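Local coordinates for Alp7A (Bacillus subtilis, PDB 5EC0), which probably polymerises as a plasmid-encoded bacterial actin that binds adenine nucleotide, here ADP, and takes part in plasmid segregation, at residues A[69-74]-A[98-103]; A[56-61]-A[155-160]. All coordinates share one frame; numbering follows the deposited sequence.

Interaction 1 of 2, residues A[69-74]-A[98-103]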
# COMPACT_ATOMS: atom_id res chain seq x y z
N PHE A 69 5.73 -10.73 18.98
CA PHE A 69 4.78 -9.86 18.28
C PHE A 69 3.60 -10.60 17.68
O PHE A 69 3.76 -11.64 17.05
CB PHE A 69 5.47 -9.09 17.13
CG PHE A 69 6.66 -8.29 17.56
CD1 PHE A 69 7.93 -8.86 17.58
CD2 PHE A 69 6.52 -6.97 17.95
CE1 PHE A 69 9.04 -8.13 17.99
CE2 PHE A 69 7.63 -6.23 18.36
CZ PHE A 69 8.89 -6.81 18.38
N LEU A 70 2.41 -10.03 17.88
CA LEU A 70 1.24 -10.37 17.10
C LEU A 70 1.24 -9.50 15.85
O LEU A 70 1.42 -8.29 15.93
CB LEU A 70 -0.05 -10.14 17.90
CG LEU A 70 -0.18 -10.91 19.22
CD1 LEU A 70 -1.35 -10.42 20.10
CD2 LEU A 70 -0.31 -12.40 18.94
N VAL A 71 1.03 -10.13 14.69
CA VAL A 71 1.09 -9.44 13.41
C VAL A 71 -0.17 -9.64 12.58
O VAL A 71 -0.68 -10.75 12.47
CB VAL A 71 2.28 -9.93 12.56
CG1 VAL A 71 2.33 -9.17 11.24
CG2 VAL A 71 3.60 -9.85 13.35
N GLY A 72 -0.66 -8.57 11.97
CA GLY A 72 -1.80 -8.68 11.08
C GLY A 72 -3.10 -8.90 11.82
O GLY A 72 -3.32 -8.33 12.90
N GLU A 73 -3.95 -9.74 11.24
CA GLU A 73 -5.30 -9.97 11.76
C GLU A 73 -5.30 -10.52 13.19
O GLU A 73 -6.24 -10.28 13.93
CB GLU A 73 -6.07 -10.92 10.83
CG GLU A 73 -7.57 -10.96 11.08
CD GLU A 73 -8.25 -9.62 10.85
OE1 GLU A 73 -7.97 -8.98 9.81
OE2 GLU A 73 -9.07 -9.21 11.70
N LEU A 74 -4.25 -11.25 13.56
CA LEU A 74 -4.16 -11.76 14.93
C LEU A 74 -3.95 -10.63 15.94
O LEU A 74 -4.30 -10.75 17.11
CB LEU A 74 -3.03 -12.80 15.06
CG LEU A 74 -3.00 -13.56 16.39
CD1 LEU A 74 -4.33 -14.28 16.66
CD2 LEU A 74 -1.83 -14.55 16.41
N TYR A 98 9.58 -3.66 9.76
CA TYR A 98 10.56 -4.73 9.77
C TYR A 98 9.94 -6.05 10.29
O TYR A 98 10.12 -7.12 9.68
CB TYR A 98 11.75 -4.32 10.62
CG TYR A 98 12.77 -5.41 10.86
CD1 TYR A 98 13.61 -5.84 9.84
CD2 TYR A 98 12.91 -5.99 12.12
CE1 TYR A 98 14.54 -6.84 10.05
CE2 TYR A 98 13.84 -6.98 12.35
CZ TYR A 98 14.65 -7.40 11.31
OH TYR A 98 15.58 -8.39 11.53
N VAL A 99 9.20 -5.98 11.39
CA VAL A 99 8.55 -7.17 11.95
C VAL A 99 7.48 -7.69 10.99
O VAL A 99 7.37 -8.90 10.76
CB VAL A 99 7.95 -6.86 13.34
CG1 VAL A 99 6.99 -7.97 13.80
CG2 VAL A 99 9.08 -6.65 14.35
N THR A 100 6.69 -6.80 10.39
CA THR A 100 5.70 -7.25 9.43
C THR A 100 6.35 -7.99 8.25
O THR A 100 5.88 -9.06 7.84
CB THR A 100 4.85 -6.09 8.92
OG1 THR A 100 4.40 -5.31 10.03
CG2 THR A 100 3.64 -6.61 8.17
N PHE A 101 7.45 -7.45 7.73
CA PHE A 101 8.18 -8.09 6.64
C PHE A 101 8.61 -9.52 6.99
O PHE A 101 8.47 -10.43 6.17
CB PHE A 101 9.39 -7.22 6.25
CG PHE A 101 10.56 -8.00 5.73
CD1 PHE A 101 10.58 -8.48 4.42
CD2 PHE A 101 11.69 -8.21 6.54
CE1 PHE A 101 11.69 -9.18 3.93
CE2 PHE A 101 12.80 -8.91 6.05
CZ PHE A 101 12.80 -9.39 4.76
N LEU A 102 9.11 -9.71 8.20
CA LEU A 102 9.61 -11.01 8.64
C LEU A 102 8.50 -12.05 8.71
O LEU A 102 8.65 -13.18 8.23
CB LEU A 102 10.29 -10.91 10.00
CG LEU A 102 11.59 -10.13 10.12
CD1 LEU A 102 12.05 -10.09 11.59
CD2 LEU A 102 12.68 -10.74 9.23
N ALA A 103 7.39 -11.64 9.31
CA ALA A 103 6.19 -12.48 9.42
C ALA A 103 5.60 -12.79 8.04
O ALA A 103 5.21 -13.92 7.76
CB ALA A 103 5.15 -11.81 10.32
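Val99 meets the aromatic ring of Phe69 with both its methyls. Val99 CG2 stands over the middle of one ring face in a CH-pi contact, 4.0 Å from the ring centroid of Phe69 and 11° off the normal. Val99 CG1 sits further back toward the stem of the ring, 3.8 Å from Phe69 CG and just as near to Phe69 CB. The valine's torsion makes this possible: CG1 is anti to the backbone N (chi1 167°) and CG2 anti to the carbonyl carbon. The two side chains cross at about a right angle.

Val71, two residues on, points to the same side of strand 69-71. Val71 CG2 slants across Val99, 3.9 Å from Val99 CG1, and also reaches Ala103, where Val71 CG2 and Ala103 CB are 3.9 Å apart. The other branch shares that methyl, with Val71 CG1 4.0 Å from Ala103 CB. Val71 CG1 also approaches Thr100 CG2 at 4.2 Å. Thr100 meets the strand through its methyl, while OG1 is hydrogen-bonded to Ile96 O within the helix. Every touching residue is buried.

Val99 and Ala103 lie one turn apart on the helix, while Phe69 and Val71 alternate with Leu70, whose side chain leaves on the other face of the sheet. The side chain of Thr100 is about 13 Å from the bound ADP. The axes of strand 69-71 and helix segment 98-103 approach to 9.3 Å and cross at -70°. The result is alpha-on-beta packing: helix 95-112 lies against one face of the sheet containing strand 65-71, as expected in the actin-like nucleotide-binding fold.

Interaction 2 of 2, residues A[56-61]-A[155-160]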
# COMPACT_ATOMS: atom_id res chain seq x y z
N LEU A 56 -0.59 -15.08 12.95
CA LEU A 56 0.83 -14.72 12.96
C LEU A 56 1.36 -14.33 14.34
O LEU A 56 1.16 -13.21 14.81
CB LEU A 56 1.11 -13.58 11.98
CG LEU A 56 1.00 -14.01 10.52
CD1 LEU A 56 1.18 -12.84 9.60
CD2 LEU A 56 2.00 -15.12 10.22
N LEU A 57 2.06 -15.26 14.96
CA LEU A 57 2.71 -15.03 16.23
C LEU A 57 4.18 -15.36 16.07
O LEU A 57 4.55 -16.53 15.89
CB LEU A 57 2.07 -15.89 17.33
CG LEU A 57 2.74 -15.89 18.71
CD1 LEU A 57 2.74 -14.49 19.33
CD2 LEU A 57 2.07 -16.90 19.65
N VAL A 58 5.03 -14.34 16.10
CA VAL A 58 6.43 -14.53 15.81
C VAL A 58 7.31 -13.93 16.89
O VAL A 58 6.85 -13.12 17.68
CB VAL A 58 6.82 -13.90 14.46
CG1 VAL A 58 6.02 -14.52 13.32
CG2 VAL A 58 6.62 -12.38 14.52
N SER A 59 8.57 -14.32 16.91
CA SER A 59 9.55 -13.64 17.74
C SER A 59 10.76 -13.33 16.89
O SER A 59 11.06 -14.03 15.93
CB SER A 59 9.95 -14.49 18.94
OG SER A 59 10.83 -15.52 18.55
N THR A 60 11.46 -12.26 17.25
CA THR A 60 12.69 -11.94 16.57
C THR A 60 13.60 -11.23 17.56
O THR A 60 13.14 -10.72 18.58
CB THR A 60 12.44 -11.08 15.31
OG1 THR A 60 13.64 -11.02 14.53
CG2 THR A 60 12.02 -9.68 15.69
N VAL A 61 14.90 -11.23 17.28
CA VAL A 61 15.85 -10.62 18.20
C VAL A 61 16.18 -9.20 17.77
O VAL A 61 16.68 -8.97 16.67
CB VAL A 61 17.15 -11.43 18.30
CG1 VAL A 61 18.25 -10.60 18.95
CG2 VAL A 61 16.89 -12.73 19.08
N HIS A 155 18.61 -12.00 8.51
CA HIS A 155 17.70 -11.84 9.64
C HIS A 155 17.16 -13.18 10.08
O HIS A 155 17.11 -14.12 9.29
CB HIS A 155 16.54 -10.93 9.29
CG HIS A 155 16.94 -9.74 8.48
ND1 HIS A 155 17.57 -8.64 9.03
CD2 HIS A 155 16.80 -9.47 7.16
CE1 HIS A 155 17.80 -7.75 8.08
NE2 HIS A 155 17.34 -8.23 6.94
N GLN A 156 16.74 -13.27 11.33
CA GLN A 156 16.01 -14.46 11.75
C GLN A 156 14.67 -14.13 12.35
O GLN A 156 14.49 -13.08 12.99
CB GLN A 156 16.82 -15.26 12.76
CG GLN A 156 18.12 -15.73 12.21
CD GLN A 156 18.81 -16.63 13.19
OE1 GLN A 156 19.34 -16.17 14.20
NE2 GLN A 156 18.80 -17.93 12.91
N VAL A 157 13.72 -15.02 12.14
CA VAL A 157 12.43 -14.91 12.80
C VAL A 157 11.94 -16.31 13.19
O VAL A 157 12.17 -17.28 12.45
CB VAL A 157 11.41 -14.17 11.91
CG1 VAL A 157 11.23 -14.89 10.58
CG2 VAL A 157 10.06 -14.01 12.64
N LYS A 158 11.30 -16.41 14.35
CA LYS A 158 10.63 -17.64 14.78
C LYS A 158 9.14 -17.55 14.54
O LYS A 158 8.54 -16.54 14.86
CB LYS A 158 10.89 -17.94 16.26
CG LYS A 158 12.36 -18.25 16.58
CD LYS A 158 12.61 -18.38 18.07
CE LYS A 158 14.02 -18.90 18.32
NZ LYS A 158 14.33 -19.16 19.76
N VAL A 159 8.55 -18.60 13.98
CA VAL A 159 7.10 -18.73 13.97
C VAL A 159 6.72 -19.54 15.20
O VAL A 159 7.24 -20.63 15.40
CB VAL A 159 6.58 -19.42 12.70
CG1 VAL A 159 5.07 -19.54 12.75
CG2 VAL A 159 7.00 -18.64 11.45
N LEU A 160 5.85 -19.00 16.04
CA LEU A 160 5.53 -19.67 17.30
C LEU A 160 4.15 -20.30 17.24
O LEU A 160 3.71 -20.93 18.19
CB LEU A 160 5.62 -18.69 18.46
CG LEU A 160 6.97 -17.97 18.54
CD1 LEU A 160 6.91 -16.83 19.55
CD2 LEU A 160 8.10 -18.95 18.88
O HOH W 1 16.20 -13.17 15.34
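Ser59 and Lys158 form a hydrogen-bonded antiparallel pair, with Lys158 N to Ser59 O at 2.9 Å and Ser59 N to Lys158 O at 3.0 Å. Their side chains leave on one face, where Ser59 OG lies 3.3 Å from Lys158 CB beside the extended lysine chain. Further along, Leu160 N bonds to Leu57 O at 2.8 Å. The side chain of Leu160 follows: its CB packs on Leu57 CG at 4.0 Å, and its CD1 rests against Ser59 CB.

At the other end a side chain takes over. Thr60 OG1, anti to its backbone N (chi1 -169°), donates to Gln156 O at 2.7 Å, nearly along the C=O axis. Water 1 fills out this end: it accepts from Val61 N and donates to Gln156 O at 2.9 Å. An alanine at Thr60 would probably leave Gln156 O to the water, without its direct tie to strand 56-62.

On the opposite face Val58 CB packs on Val157 CG2 at 3.7 Å, and Val58 and Val159 make the neighbouring non-hydrogen-bonded pair.

One shell out, Ser59 OG has a weak hydrogen bond to Glu66 OE2. Leu102 of helix 95-112 touches Thr60 and Val157, while Ala106 meets Val159. Strand 56-62 is tied on its far edge to strand 65-71, and strand 153-159 to strand 166-179, so this antiparallel pairing joins two beta hairpins into the mixed sheet of an actin-like domain.

In the fold
Both contacts are largely buried, but interaction 1 is wholly so, whereas interaction 2 runs out to exposed Gln156 and a bound water. They belong to the same sheet: strands 65-71 and 56-62 are neighbours, bonded through Phe69 N to Val58 O (2.9 Å), and the same helix, 95-112, packs against both of these strands. The chemistry follows the place. Between helix and sheet, interaction 1 rests on apolar side-chain packing and a CH-pi contact; within the sheet, interaction 2 rests mainly on hydrogen bonds between strands. Interaction 1 is also nearer the chain's centre and the nucleotide.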